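Gamma-glutamyltranspeptidase (Ggt) (Helicobacter pylori 26695, PDB 5BPK) probably catalyses the transfer or hydrolysis of gamma-glutamyl groups, as of glutathione, with the N-terminal nucleophile (Ntn) hydrolase fold. Local coordinates at residues A[102-107]-A[134-139]; A[145-150]-A[260-264]; A[159-163]-A[220-224]; A[286-290]-A[340-344]; A[313-317]-A[356-362]. All blocks are in the same frame, centred on the assembly; numbering follows the deposited sequence.

Contact 1: A[102-107]-A[134-139]; sequences FREKAP and AGVPGT. With 4UD ((2S)-amino[(5S)-4,5-dihydro-1,2-oxazol-5-yl]acetic acid), chain O.
The strongest link between 102-107 and 134-139 is the hydrogen bond from Val136 N to Lys105 O, 2.7 Å long at 170°; its return bond, Lys105 N to Val136 O at 3.4 Å, is weak. Arg103 (chi1 t, chi2 p) reaches the bound amino acid inhibitor, donating from Arg103 NH1 to 4UD O9 of its carboxylate at 2.9 Å, while Asp43 and Glu40 of the neighbouring chain form salt bridges with the same guanidinium. Thus an inhibitor-binding arginine, which probably meets the substrate carboxylate likewise, is held in a buried loop just past strand 97-102. Arg103 to Lys105 and Gly135 to Pro137 are extended; the segments' end-to-end directions differ by 153°, with Phe102 CA 4.8 Å from Gly138 CA and Glu104 CA 5.0 Å from Val136 CA. So tight an approach suits glycines: a CB on Gly138 would strike Phe102 O, one on Gly135 Glu104 CB. Phe102 (chi1 p) packs its CD2 3.6 Å from Thr139 CA, and Pro107 CG lies 4.3 Å from Val136 CG2.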
# COMPACT_ATOMS: atom_id res chain seq x y z
N PHE A 102 2.66 -9.77 -5.42
CA PHE A 102 1.75 -10.73 -4.80
C PHE A 102 0.34 -10.14 -4.65
O PHE A 102 -0.37 -10.36 -3.67
CB PHE A 102 2.33 -11.34 -3.51
CG PHE A 102 2.67 -10.35 -2.41
CD1 PHE A 102 3.89 -9.71 -2.37
CD2 PHE A 102 1.80 -10.18 -1.34
CE1 PHE A 102 4.22 -8.86 -1.32
CE2 PHE A 102 2.12 -9.31 -0.29
CZ PHE A 102 3.34 -8.66 -0.28
N ARG A 103 -0.06 -9.40 -5.68
CA ARG A 103 -1.39 -8.81 -5.78
C ARG A 103 -2.44 -9.90 -6.01
O ARG A 103 -2.19 -10.88 -6.71
CB ARG A 103 -1.41 -7.81 -6.93
CG ARG A 103 -2.71 -7.07 -7.17
CD ARG A 103 -3.07 -6.11 -6.05
NE ARG A 103 -4.01 -5.09 -6.51
CZ ARG A 103 -4.54 -4.14 -5.75
NH1 ARG A 103 -4.27 -4.07 -4.46
NH2 ARG A 103 -5.36 -3.24 -6.27
N GLU A 104 -3.64 -9.70 -5.46
CA GLU A 104 -4.72 -10.65 -5.70
C GLU A 104 -5.09 -10.71 -7.17
O GLU A 104 -4.92 -9.73 -7.92
CB GLU A 104 -5.97 -10.32 -4.89
CG GLU A 104 -5.76 -10.25 -3.38
CD GLU A 104 -5.55 -8.83 -2.90
OE1 GLU A 104 -4.68 -8.12 -3.47
OE2 GLU A 104 -6.25 -8.43 -1.94
N LYS A 105 -5.62 -11.87 -7.58
CA LYS A 105 -6.14 -12.07 -8.93
C LYS A 105 -7.65 -12.18 -8.92
O LYS A 105 -8.24 -12.79 -8.01
CB LYS A 105 -5.59 -13.37 -9.50
CG LYS A 105 -4.09 -13.39 -9.71
CD LYS A 105 -3.56 -14.81 -9.90
CE LYS A 105 -4.09 -15.52 -11.14
NZ LYS A 105 -3.53 -16.91 -11.27
N ALA A 106 -8.28 -11.65 -9.97
CA ALA A 106 -9.70 -11.91 -10.16
C ALA A 106 -9.87 -13.42 -10.32
O ALA A 106 -9.09 -14.05 -11.02
CB ALA A 106 -10.24 -11.16 -11.38
N PRO A 107 -10.91 -14.01 -9.68
CA PRO A 107 -11.06 -15.45 -9.79
C PRO A 107 -11.37 -15.90 -11.22
O PRO A 107 -11.77 -15.08 -12.07
CB PRO A 107 -12.23 -15.75 -8.85
CG PRO A 107 -12.20 -14.65 -7.86
CD PRO A 107 -11.82 -13.45 -8.67
N ALA A 134 -13.94 -10.40 -3.06
CA ALA A 134 -12.55 -10.88 -2.85
C ALA A 134 -11.86 -11.36 -4.12
O ALA A 134 -12.42 -12.15 -4.89
CB ALA A 134 -12.52 -11.98 -1.81
N GLY A 135 -10.61 -10.92 -4.30
CA GLY A 135 -9.68 -11.54 -5.23
C GLY A 135 -8.96 -12.70 -4.56
O GLY A 135 -8.99 -12.86 -3.34
N VAL A 136 -8.29 -13.53 -5.37
CA VAL A 136 -7.54 -14.67 -4.84
C VAL A 136 -6.34 -14.16 -4.02
O VAL A 136 -5.51 -13.46 -4.56
CB VAL A 136 -7.04 -15.59 -5.97
CG1 VAL A 136 -6.41 -16.83 -5.38
CG2 VAL A 136 -8.20 -15.98 -6.91
N PRO A 137 -6.26 -14.51 -2.71
CA PRO A 137 -5.19 -13.94 -1.87
C PRO A 137 -3.77 -14.30 -2.32
O PRO A 137 -3.50 -15.47 -2.66
CB PRO A 137 -5.45 -14.55 -0.51
CG PRO A 137 -6.94 -14.83 -0.50
CD PRO A 137 -7.23 -15.27 -1.91
N GLY A 138 -2.89 -13.31 -2.29
CA GLY A 138 -1.49 -13.47 -2.66
C GLY A 138 -0.47 -13.38 -1.54
O GLY A 138 0.67 -13.76 -1.74
N THR A 139 -0.87 -12.87 -0.36
CA THR A 139 0.10 -12.61 0.71
C THR A 139 0.95 -13.80 1.12
O THR A 139 2.16 -13.67 1.23
CB THR A 139 -0.59 -12.02 1.94
OG1 THR A 139 -1.11 -10.74 1.57
CG2 THR A 139 0.36 -11.89 3.15
C3 4UD O . -4.45 0.74 1.10
C4 4UD O . -4.73 0.00 -0.97
C5 4UD O . -5.51 0.04 0.33
C6 4UD O . -5.57 -0.01 -2.26
C8 4UD O . -4.60 -0.14 -3.41
O9 4UD O . -4.16 -1.22 -3.73
O10 4UD O . -4.19 0.95 -4.09
N7 4UD O . -6.47 -1.17 -2.28
O2 4UD O . -3.94 1.19 -0.98
N1 4UD O . -3.63 1.34 0.31

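Contact 2: A[145-150]-A[260-264]; sequences AMLKKY and NVKWR. With EDO (1,2-ethanediol), chain M.
Trp263 is the bump of this helix-strand contact, lodged against Ala145, Met146, Lys149 and Tyr150. Helix segment 145-150 and strand segment 262-264 pass 11.2 Å apart at their axes, with a crossing angle of -62°, so the gap is bridged by side chains. The indole (chi1 m, chi2 near 100°) reaches out from the strand, its benzo edge entering the helix surface: Trp263 CZ2 lies 3.6 Å from Ala145 O, and Trp263 CH2 3.9 Å from Met146 CA. One turn on, Lys149 lies over one face of the indole, fully extended, with Lys149 NZ 3.7 Å from the centroid of the five-membered ring in a cation-pi contact and its CD in a CH-pi contact. Tyr150 (chi1 m) turns its edge toward the same face in an offset edge-to-face pair, planes at 88° and Tyr150 CE2 3.6 Å from Trp263 CH2. Beside them Ala145 CB meets Val261 CG2 at 3.7 Å. An ethanediol, probably from the crystallisation liquor, accepts from Trp263 NE1 and donates to Ala145 O. Trp263 belongs to strand 262-271 and touches Leu100 of the adjoining strand 97-102, while Tyr150 touches Val98, so the helix packs on the antiparallel sheet, consistent with the layered alpha-beta-beta-alpha sandwich of Ntn hydrolases.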
# COMPACT_ATOMS: atom_id res chain seq x y z
N ALA A 145 7.66 -16.68 -1.34
CA ALA A 145 8.48 -16.38 -2.51
C ALA A 145 9.73 -15.57 -2.15
O ALA A 145 10.84 -15.91 -2.56
CB ALA A 145 7.66 -15.66 -3.57
N MET A 146 9.56 -14.50 -1.39
CA MET A 146 10.74 -13.70 -1.04
C MET A 146 11.67 -14.44 -0.07
O MET A 146 12.88 -14.38 -0.22
CB MET A 146 10.40 -12.28 -0.56
CG MET A 146 9.72 -12.12 0.75
SD MET A 146 9.52 -10.33 1.02
CE MET A 146 7.74 -10.19 1.10
N LEU A 147 11.11 -15.20 0.87
CA LEU A 147 11.94 -15.97 1.78
C LEU A 147 12.77 -17.01 1.03
O LEU A 147 13.99 -17.13 1.25
CB LEU A 147 11.07 -16.69 2.81
CG LEU A 147 11.86 -17.35 3.94
CD1 LEU A 147 12.67 -16.30 4.72
CD2 LEU A 147 10.92 -18.11 4.85
N LYS A 148 12.13 -17.75 0.14
CA LYS A 148 12.82 -18.77 -0.64
C LYS A 148 13.94 -18.20 -1.50
O LYS A 148 15.02 -18.77 -1.56
CB LYS A 148 11.85 -19.58 -1.49
CG LYS A 148 11.12 -20.65 -0.70
CD LYS A 148 10.36 -21.62 -1.62
CE LYS A 148 9.76 -22.78 -0.83
NZ LYS A 148 9.24 -23.87 -1.71
N LYS A 149 13.69 -17.07 -2.17
CA LYS A 149 14.67 -16.53 -3.13
C LYS A 149 15.82 -15.77 -2.45
O LYS A 149 16.96 -15.84 -2.92
CB LYS A 149 13.98 -15.63 -4.14
CG LYS A 149 14.75 -15.37 -5.41
CD LYS A 149 13.85 -14.83 -6.51
CE LYS A 149 14.56 -14.77 -7.85
NZ LYS A 149 13.61 -14.40 -8.96
N TYR A 150 15.51 -15.06 -1.37
CA TYR A 150 16.45 -14.09 -0.79
C TYR A 150 16.66 -14.15 0.72
O TYR A 150 17.51 -13.43 1.23
CB TYR A 150 16.03 -12.66 -1.16
CG TYR A 150 15.98 -12.37 -2.64
CD1 TYR A 150 17.13 -12.46 -3.43
CD2 TYR A 150 14.79 -12.00 -3.25
CE1 TYR A 150 17.09 -12.20 -4.79
CE2 TYR A 150 14.74 -11.72 -4.63
CZ TYR A 150 15.89 -11.83 -5.39
OH TYR A 150 15.86 -11.57 -6.74
N ASN A 260 -0.24 -17.39 -8.52
CA ASN A 260 1.17 -17.23 -8.83
C ASN A 260 1.65 -15.82 -8.47
O ASN A 260 1.01 -14.85 -8.85
CB ASN A 260 1.42 -17.50 -10.34
CG ASN A 260 0.48 -16.68 -11.29
OD1 ASN A 260 -0.73 -16.52 -11.07
ND2 ASN A 260 1.06 -16.20 -12.40
N VAL A 261 2.73 -15.71 -7.69
CA VAL A 261 3.44 -14.41 -7.60
C VAL A 261 4.18 -14.17 -8.90
O VAL A 261 4.38 -15.10 -9.69
CB VAL A 261 4.47 -14.33 -6.42
CG1 VAL A 261 3.79 -14.60 -5.07
CG2 VAL A 261 5.67 -15.26 -6.65
N LYS A 262 4.55 -12.92 -9.14
CA LYS A 262 5.41 -12.58 -10.27
C LYS A 262 6.54 -11.69 -9.82
O LYS A 262 6.33 -10.66 -9.18
CB LYS A 262 4.61 -11.91 -11.37
CG LYS A 262 3.64 -12.90 -12.03
CD LYS A 262 3.05 -12.38 -13.32
CE LYS A 262 4.10 -12.10 -14.37
NZ LYS A 262 3.49 -12.04 -15.74
N TRP A 263 7.77 -12.11 -10.12
CA TRP A 263 8.92 -11.23 -9.98
C TRP A 263 9.00 -10.34 -11.20
O TRP A 263 9.16 -10.82 -12.33
CB TRP A 263 10.21 -12.04 -9.84
CG TRP A 263 10.26 -12.84 -8.60
CD1 TRP A 263 10.01 -14.17 -8.47
CD2 TRP A 263 10.61 -12.37 -7.30
NE1 TRP A 263 10.16 -14.56 -7.17
CE2 TRP A 263 10.54 -13.47 -6.42
CE3 TRP A 263 10.98 -11.12 -6.79
CZ2 TRP A 263 10.83 -13.36 -5.05
CZ3 TRP A 263 11.27 -11.02 -5.44
CH2 TRP A 263 11.19 -12.13 -4.59
N ARG A 264 8.87 -9.04 -10.98
CA ARG A 264 8.81 -8.07 -12.05
C ARG A 264 9.96 -7.09 -11.93
O ARG A 264 10.51 -6.88 -10.85
CB ARG A 264 7.49 -7.32 -12.01
CG ARG A 264 6.25 -8.21 -12.04
CD ARG A 264 5.03 -7.39 -12.32
NE ARG A 264 3.74 -8.08 -12.30
CZ ARG A 264 3.09 -8.51 -13.39
NH1 ARG A 264 3.63 -8.39 -14.60
NH2 ARG A 264 1.89 -9.06 -13.26
C1 EDO M . 9.18 -18.00 -5.88
O1 EDO M . 8.80 -17.34 -7.09
C2 EDO M . 10.46 -17.37 -5.33
O2 EDO M . 11.04 -18.21 -4.32

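Contact 3: A[159-163]-A[220-224]; sequences IDPAI and LNQIK
Two helical segments, 159-163 and 220-224, run antiparallel at 162° (signed crossing angle -162°) with their axes 10.0 Å apart. Opposed ends set the register: Ile159 CA is 6.7 Å from Lys224 CA, and Ile163 CA 6.3 Å from Leu220 CA. The first helix is kinked where Pro161 N and Ala162 N lack bonds to the preceding turn. Between the axes Ile163 (chi1 m) places its CG1 3.6 Å from Leu220 CB and its CD1 3.7 Å from Lys224 CD. Ile159, with both chi angles t, sets its CD1 3.9 Å from Ile223 CG2 and its CG2 3.7 Å from Lys224 CB, while Leu220 CD1 lies 4.2 Å from Ala162 CB. Phe70 and Val74 of helix 61-75 continue this apolar layer. On the more exposed flank an all-trans Lys224 spans the gap to a salt bridge, Lys224 NZ to Asp160 OD1 at 2.6 Å. The seam is thus mainly aliphatic, and Lys224 serves it twice: its chain packs on Ile159 and Ile163, and its amino group adds a directional charged pair.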
# COMPACT_ATOMS: atom_id res chain seq x y z
N ILE A 159 7.64 -17.32 11.53
CA ILE A 159 6.18 -17.33 11.72
C ILE A 159 5.77 -17.65 13.17
O ILE A 159 4.66 -17.33 13.59
CB ILE A 159 5.50 -18.32 10.72
CG1 ILE A 159 4.01 -17.97 10.52
CG2 ILE A 159 5.68 -19.80 11.17
CD1 ILE A 159 3.42 -18.62 9.30
N ASP A 160 6.67 -18.25 13.94
CA ASP A 160 6.35 -18.59 15.32
C ASP A 160 5.85 -17.40 16.15
O ASP A 160 4.90 -17.55 16.92
CB ASP A 160 7.53 -19.27 16.04
CG ASP A 160 7.55 -20.79 15.85
OD1 ASP A 160 6.57 -21.37 15.35
OD2 ASP A 160 8.56 -21.40 16.24
N PRO A 161 6.47 -16.20 16.01
CA PRO A 161 5.97 -15.09 16.83
C PRO A 161 4.51 -14.74 16.55
O PRO A 161 3.74 -14.46 17.47
CB PRO A 161 6.90 -13.93 16.46
CG PRO A 161 8.19 -14.61 16.12
CD PRO A 161 7.78 -15.87 15.39
N ALA A 162 4.15 -14.76 15.28
CA ALA A 162 2.77 -14.54 14.88
C ALA A 162 1.85 -15.60 15.46
O ALA A 162 0.79 -15.28 15.98
CB ALA A 162 2.66 -14.51 13.34
N ILE A 163 2.27 -16.86 15.40
CA ILE A 163 1.47 -17.96 15.95
C ILE A 163 1.26 -17.77 17.46
O ILE A 163 0.14 -17.95 17.97
CB ILE A 163 2.12 -19.34 15.68
CG1 ILE A 163 2.09 -19.66 14.18
CG2 ILE A 163 1.39 -20.43 16.45
CD1 ILE A 163 2.96 -20.85 13.76
N LEU A 220 -2.06 -20.53 10.46
CA LEU A 220 -0.64 -20.19 10.50
C LEU A 220 0.22 -21.42 10.76
O LEU A 220 1.30 -21.57 10.18
CB LEU A 220 -0.36 -19.12 11.56
CG LEU A 220 -0.96 -17.74 11.27
CD1 LEU A 220 -0.70 -16.80 12.43
CD2 LEU A 220 -0.41 -17.15 9.97
N ASN A 221 -0.28 -22.33 11.59
CA ASN A 221 0.44 -23.58 11.84
C ASN A 221 0.51 -24.50 10.61
O ASN A 221 1.51 -25.19 10.42
CB ASN A 221 -0.17 -24.32 13.04
CG ASN A 221 0.55 -24.01 14.34
OD1 ASN A 221 1.74 -24.30 14.48
ND2 ASN A 221 -0.17 -23.44 15.31
N GLN A 222 -0.54 -24.50 9.80
CA GLN A 222 -0.53 -25.22 8.52
C GLN A 222 0.55 -24.66 7.59
O GLN A 222 1.27 -25.40 6.92
CB GLN A 222 -1.90 -25.16 7.81
CG GLN A 222 -2.93 -26.08 8.41
CD GLN A 222 -2.50 -27.54 8.37
OE1 GLN A 222 -2.10 -28.10 9.39
NE2 GLN A 222 -2.53 -28.14 7.19
N ILE A 223 0.67 -23.33 7.59
CA ILE A 223 1.67 -22.66 6.79
C ILE A 223 3.07 -22.98 7.32
O ILE A 223 3.97 -23.28 6.54
CB ILE A 223 1.40 -21.14 6.72
CG1 ILE A 223 0.05 -20.87 6.04
CG2 ILE A 223 2.54 -20.41 6.00
CD1 ILE A 223 -0.52 -19.46 6.28
N LYS A 224 3.23 -22.94 8.65
CA LYS A 224 4.50 -23.29 9.29
C LYS A 224 4.95 -24.68 8.86
O LYS A 224 6.12 -24.88 8.54
CB LYS A 224 4.36 -23.23 10.81
CG LYS A 224 5.58 -23.73 11.59
CD LYS A 224 5.35 -23.58 13.08
CE LYS A 224 6.41 -24.27 13.91
NZ LYS A 224 6.25 -23.95 15.34

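Contact 4: A[286-290]-A[340-344]; sequences GTHLI and VDKLI
The Thr287 side chain (rotamer m) packs against Val340, Leu343 and Ile344: Thr287 OG1 touches Val340 CG1 at 3.6 Å, and Thr287 CG2 meets Leu343 CB at 3.7 Å and Ile344 CG2 at 4.0 Å, while the main-chain Thr287 O lies 3.6 Å from Ile344 CG2. One turn on, Ile290 (chi1 m) adds a second apolar contact, Ile290 CG2 standing 3.7 Å from Ile344 CB. Here the CA atoms come nearest, Ile290 CA and Ile344 CA being 6.1 Å apart. Ile344 has just left helical angles (phi -97°, psi 6°), yet its N still bonds Val340 O at 3.0 Å, and its side chain (chi1 p) points toward 286-290. The pairing shows how a short helix is tucked beside a longer one over a sheet, as suits the layered Ntn-hydrolase fold: Ile290, Val340 and Ile344 all rest on Val267 of strand 262-271, and Ile290 also on Ile276 of the adjoining strand. Leu343 (chi1 m, chi2 t) extends the packing, its CD1 reaching within 4.3 Å of His288 CE1. His288 points its CA-to-CB bond away, but its ring swings back while His288 ND1 pairs with Gln291 in the next turn. Met330 abuts Thr287, His288 and Leu343.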
# COMPACT_ATOMS: atom_id res chain seq x y z
N GLY A 286 4.29 3.50 -8.70
CA GLY A 286 5.66 3.83 -9.09
C GLY A 286 5.73 4.71 -10.33
O GLY A 286 6.52 5.66 -10.41
N THR A 287 4.87 4.41 -11.30
CA THR A 287 4.88 5.15 -12.55
C THR A 287 4.52 6.60 -12.31
O THR A 287 5.23 7.51 -12.76
CB THR A 287 3.91 4.51 -13.57
OG1 THR A 287 4.39 3.21 -13.92
CG2 THR A 287 3.76 5.37 -14.83
N HIS A 288 3.41 6.84 -11.62
CA HIS A 288 2.99 8.22 -11.38
C HIS A 288 3.88 8.97 -10.38
O HIS A 288 4.04 10.18 -10.49
CB HIS A 288 1.51 8.30 -11.00
CG HIS A 288 0.61 7.75 -12.05
ND1 HIS A 288 0.67 8.15 -13.37
CD2 HIS A 288 -0.36 6.80 -11.99
CE1 HIS A 288 -0.22 7.47 -14.08
NE2 HIS A 288 -0.86 6.65 -13.26
N LEU A 289 4.45 8.25 -9.42
CA LEU A 289 5.43 8.82 -8.49
C LEU A 289 6.58 9.41 -9.29
O LEU A 289 6.95 10.57 -9.11
CB LEU A 289 5.96 7.74 -7.55
CG LEU A 289 7.19 8.09 -6.72
CD1 LEU A 289 6.92 9.31 -5.87
CD2 LEU A 289 7.60 6.86 -5.89
N ILE A 290 7.11 8.63 -10.22
CA ILE A 290 8.26 9.04 -11.02
C ILE A 290 7.88 10.16 -12.00
O ILE A 290 8.63 11.11 -12.19
CB ILE A 290 8.89 7.82 -11.74
CG1 ILE A 290 9.61 6.95 -10.71
CG2 ILE A 290 9.83 8.24 -12.88
CD1 ILE A 290 9.92 5.56 -11.19
N VAL A 340 4.21 2.63 -19.73
CA VAL A 340 5.00 3.07 -18.58
C VAL A 340 6.15 3.95 -19.04
O VAL A 340 6.36 5.02 -18.50
CB VAL A 340 5.55 1.87 -17.76
CG1 VAL A 340 6.52 2.36 -16.66
CG2 VAL A 340 4.40 1.06 -17.15
N ASP A 341 6.87 3.49 -20.06
CA ASP A 341 8.05 4.20 -20.56
C ASP A 341 7.70 5.61 -21.05
O ASP A 341 8.49 6.53 -20.86
CB ASP A 341 8.74 3.42 -21.69
CG ASP A 341 9.55 2.23 -21.16
OD1 ASP A 341 9.77 2.11 -19.94
OD2 ASP A 341 9.99 1.41 -22.00
N LYS A 342 6.54 5.78 -21.68
CA LYS A 342 6.10 7.11 -22.12
C LYS A 342 5.73 8.00 -20.94
O LYS A 342 6.04 9.18 -20.93
CB LYS A 342 4.93 7.02 -23.11
CG LYS A 342 5.31 6.42 -24.47
CD LYS A 342 4.09 6.25 -25.36
CE LYS A 342 4.45 5.60 -26.68
NZ LYS A 342 3.25 5.50 -27.56
N LEU A 343 5.05 7.43 -19.95
CA LEU A 343 4.61 8.19 -18.79
C LEU A 343 5.78 8.68 -17.91
O LEU A 343 5.67 9.74 -17.30
CB LEU A 343 3.60 7.38 -17.95
CG LEU A 343 2.23 7.14 -18.60
CD1 LEU A 343 1.44 6.14 -17.78
CD2 LEU A 343 1.42 8.45 -18.81
N ILE A 344 6.87 7.92 -17.87
CA ILE A 344 8.04 8.30 -17.06
C ILE A 344 9.12 8.99 -17.89
O ILE A 344 10.21 9.26 -17.38
CB ILE A 344 8.64 7.11 -16.24
CG1 ILE A 344 9.29 6.03 -17.14
CG2 ILE A 344 7.56 6.49 -15.37
CD1 ILE A 344 9.96 4.89 -16.36

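Contact 5: A[313-317]-A[356-362]; sequences HIAAE and IQPDTVT
Three residues carry most of this contact: Ile356 on an irregular segment, and His313 and Glu317, one turn apart on helix 309-329, where Glu317 N bonds His313 O. Ile356 (chi1 m, chi2 t) supplies the largest apolar surface. Its CD1 meets Ile314 CG2 at 4.3 Å, its CG1 lies 3.9 Å from Glu317 CB, and its CG2 3.5 Å from His313 NE2, with Ile314 CA and Ile356 CA 6.9 Å apart. From there the chain curls round the imidazole. His313 (chi1 t, chi2 46°) donates from NE2 to Gln357 O at 2.6 Å, and His313 CE1 comes within 3.1 Å of Thr360 O, both carbonyls lying at the ring edge. Glu317, folded by chi1 and chi2 both m, receives the far end of the segment: Thr362 N donates to Glu317 OE1 at 3.1 Å and 176°. A water adds a second link, 2.7 Å from Glu317 OE1, to which it donates, and 2.7 Å from Thr362 OG1. Val361 CG1 packs 3.7 Å from Glu317 OE2, whose charge is met by Arg320. Tyr153 of the neighbouring chain bonds His313 ND1. The arrangement is an example of helix side chains fixing the main chain of a loop without regular structure, here the segment following helix 346-354, beside the interface between the two chains.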
# COMPACT_ATOMS: atom_id res chain seq x y z
N HIS A 313 1.92 24.47 -6.05
CA HIS A 313 1.28 24.64 -7.36
C HIS A 313 1.91 23.74 -8.43
O HIS A 313 1.20 23.02 -9.15
CB HIS A 313 1.35 26.13 -7.78
CG HIS A 313 0.81 26.40 -9.15
ND1 HIS A 313 -0.38 25.89 -9.60
CD2 HIS A 313 1.28 27.19 -10.14
CE1 HIS A 313 -0.62 26.33 -10.82
NE2 HIS A 313 0.38 27.12 -11.17
N ILE A 314 3.23 23.75 -8.53
CA ILE A 314 3.91 22.91 -9.52
C ILE A 314 3.60 21.43 -9.27
O ILE A 314 3.22 20.69 -10.20
CB ILE A 314 5.43 23.15 -9.51
CG1 ILE A 314 5.74 24.56 -10.03
CG2 ILE A 314 6.14 22.12 -10.35
CD1 ILE A 314 7.15 25.03 -9.74
N ALA A 315 3.73 20.99 -8.02
CA ALA A 315 3.41 19.60 -7.64
C ALA A 315 1.97 19.24 -7.94
O ALA A 315 1.70 18.15 -8.46
CB ALA A 315 3.72 19.37 -6.16
N ALA A 316 1.04 20.12 -7.56
CA ALA A 316 -0.39 19.84 -7.70
C ALA A 316 -0.81 19.75 -9.17
O ALA A 316 -1.65 18.93 -9.52
CB ALA A 316 -1.22 20.90 -6.96
N GLU A 317 -0.27 20.62 -10.02
CA GLU A 317 -0.57 20.52 -11.45
C GLU A 317 0.02 19.24 -12.08
O GLU A 317 -0.62 18.61 -12.94
CB GLU A 317 -0.13 21.76 -12.22
CG GLU A 317 -0.89 23.03 -11.79
CD GLU A 317 -2.40 22.85 -11.86
OE1 GLU A 317 -2.92 22.76 -12.98
OE2 GLU A 317 -3.05 22.76 -10.79
N ILE A 356 2.38 24.74 -17.04
CA ILE A 356 2.06 25.28 -15.73
C ILE A 356 2.32 26.78 -15.73
O ILE A 356 3.44 27.23 -15.99
CB ILE A 356 2.85 24.58 -14.61
CG1 ILE A 356 2.63 23.06 -14.68
CG2 ILE A 356 2.45 25.13 -13.25
CD1 ILE A 356 3.48 22.27 -13.75
N GLN A 357 1.26 27.54 -15.46
CA GLN A 357 1.32 29.00 -15.42
C GLN A 357 1.56 29.46 -13.98
O GLN A 357 1.12 28.81 -13.04
CB GLN A 357 -0.00 29.60 -15.91
CG GLN A 357 -0.40 29.18 -17.32
CD GLN A 357 0.58 29.62 -18.38
OE1 GLN A 357 0.99 28.84 -19.24
NE2 GLN A 357 0.99 30.89 -18.32
N PRO A 358 2.26 30.59 -13.80
CA PRO A 358 2.56 31.04 -12.43
C PRO A 358 1.34 31.45 -11.61
O PRO A 358 1.35 31.34 -10.38
CB PRO A 358 3.49 32.24 -12.65
CG PRO A 358 3.23 32.70 -14.04
CD PRO A 358 2.89 31.46 -14.82
N ASP A 359 0.28 31.90 -12.28
CA ASP A 359 -0.83 32.56 -11.60
C ASP A 359 -2.16 31.82 -11.69
O ASP A 359 -3.16 32.28 -11.14
CB ASP A 359 -1.01 33.99 -12.15
CG ASP A 359 -1.18 34.02 -13.67
OD1 ASP A 359 -0.98 32.98 -14.33
OD2 ASP A 359 -1.50 35.11 -14.21
N THR A 360 -2.17 30.66 -12.36
CA THR A 360 -3.43 29.96 -12.62
C THR A 360 -3.27 28.44 -12.74
O THR A 360 -2.18 27.92 -12.98
CB THR A 360 -4.14 30.53 -13.88
OG1 THR A 360 -5.50 30.10 -13.88
CG2 THR A 360 -3.44 30.09 -15.16
N VAL A 361 -4.38 27.76 -12.54
CA VAL A 361 -4.46 26.31 -12.67
C VAL A 361 -5.07 25.94 -14.02
O VAL A 361 -5.67 26.78 -14.71
CB VAL A 361 -5.33 25.71 -11.54
CG1 VAL A 361 -4.74 26.05 -10.18
CG2 VAL A 361 -6.77 26.20 -11.63
N THR A 362 -4.92 24.68 -14.40
CA THR A 362 -5.69 24.12 -15.50
C THR A 362 -6.79 23.31 -14.83
O THR A 362 -6.51 22.32 -14.16
CB THR A 362 -4.83 23.22 -16.42
OG1 THR A 362 -3.78 24.01 -17.01
CG2 THR A 362 -5.67 22.58 -17.53
O HOH W 1 -1.80 23.76 -15.23

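Followed from the N terminus, the chain first closes a loop at contact 1, returning from the end of strand 97-102 to the start of helix 139-150 through a connection without helix or strand. Contact 2 opens on that helix and closes on strand 262-271, enclosing a largely helical excursion; within it, contact 3 pairs helices 155-168 and 214-226. Contacts 1 and 2 touch, through Lys105 with Asn260 and Phe102 with Val261. Beyond the sheet, contacts 4 and 5 cross, since 313-317 lies between 286-290 and 340-344; they tie helix 285-296 to helix 340-343, and helix 309-329 to the loop after helix 346-354. Their centres are about 20 Å apart, and contact 3 lies across the chain's centre from both.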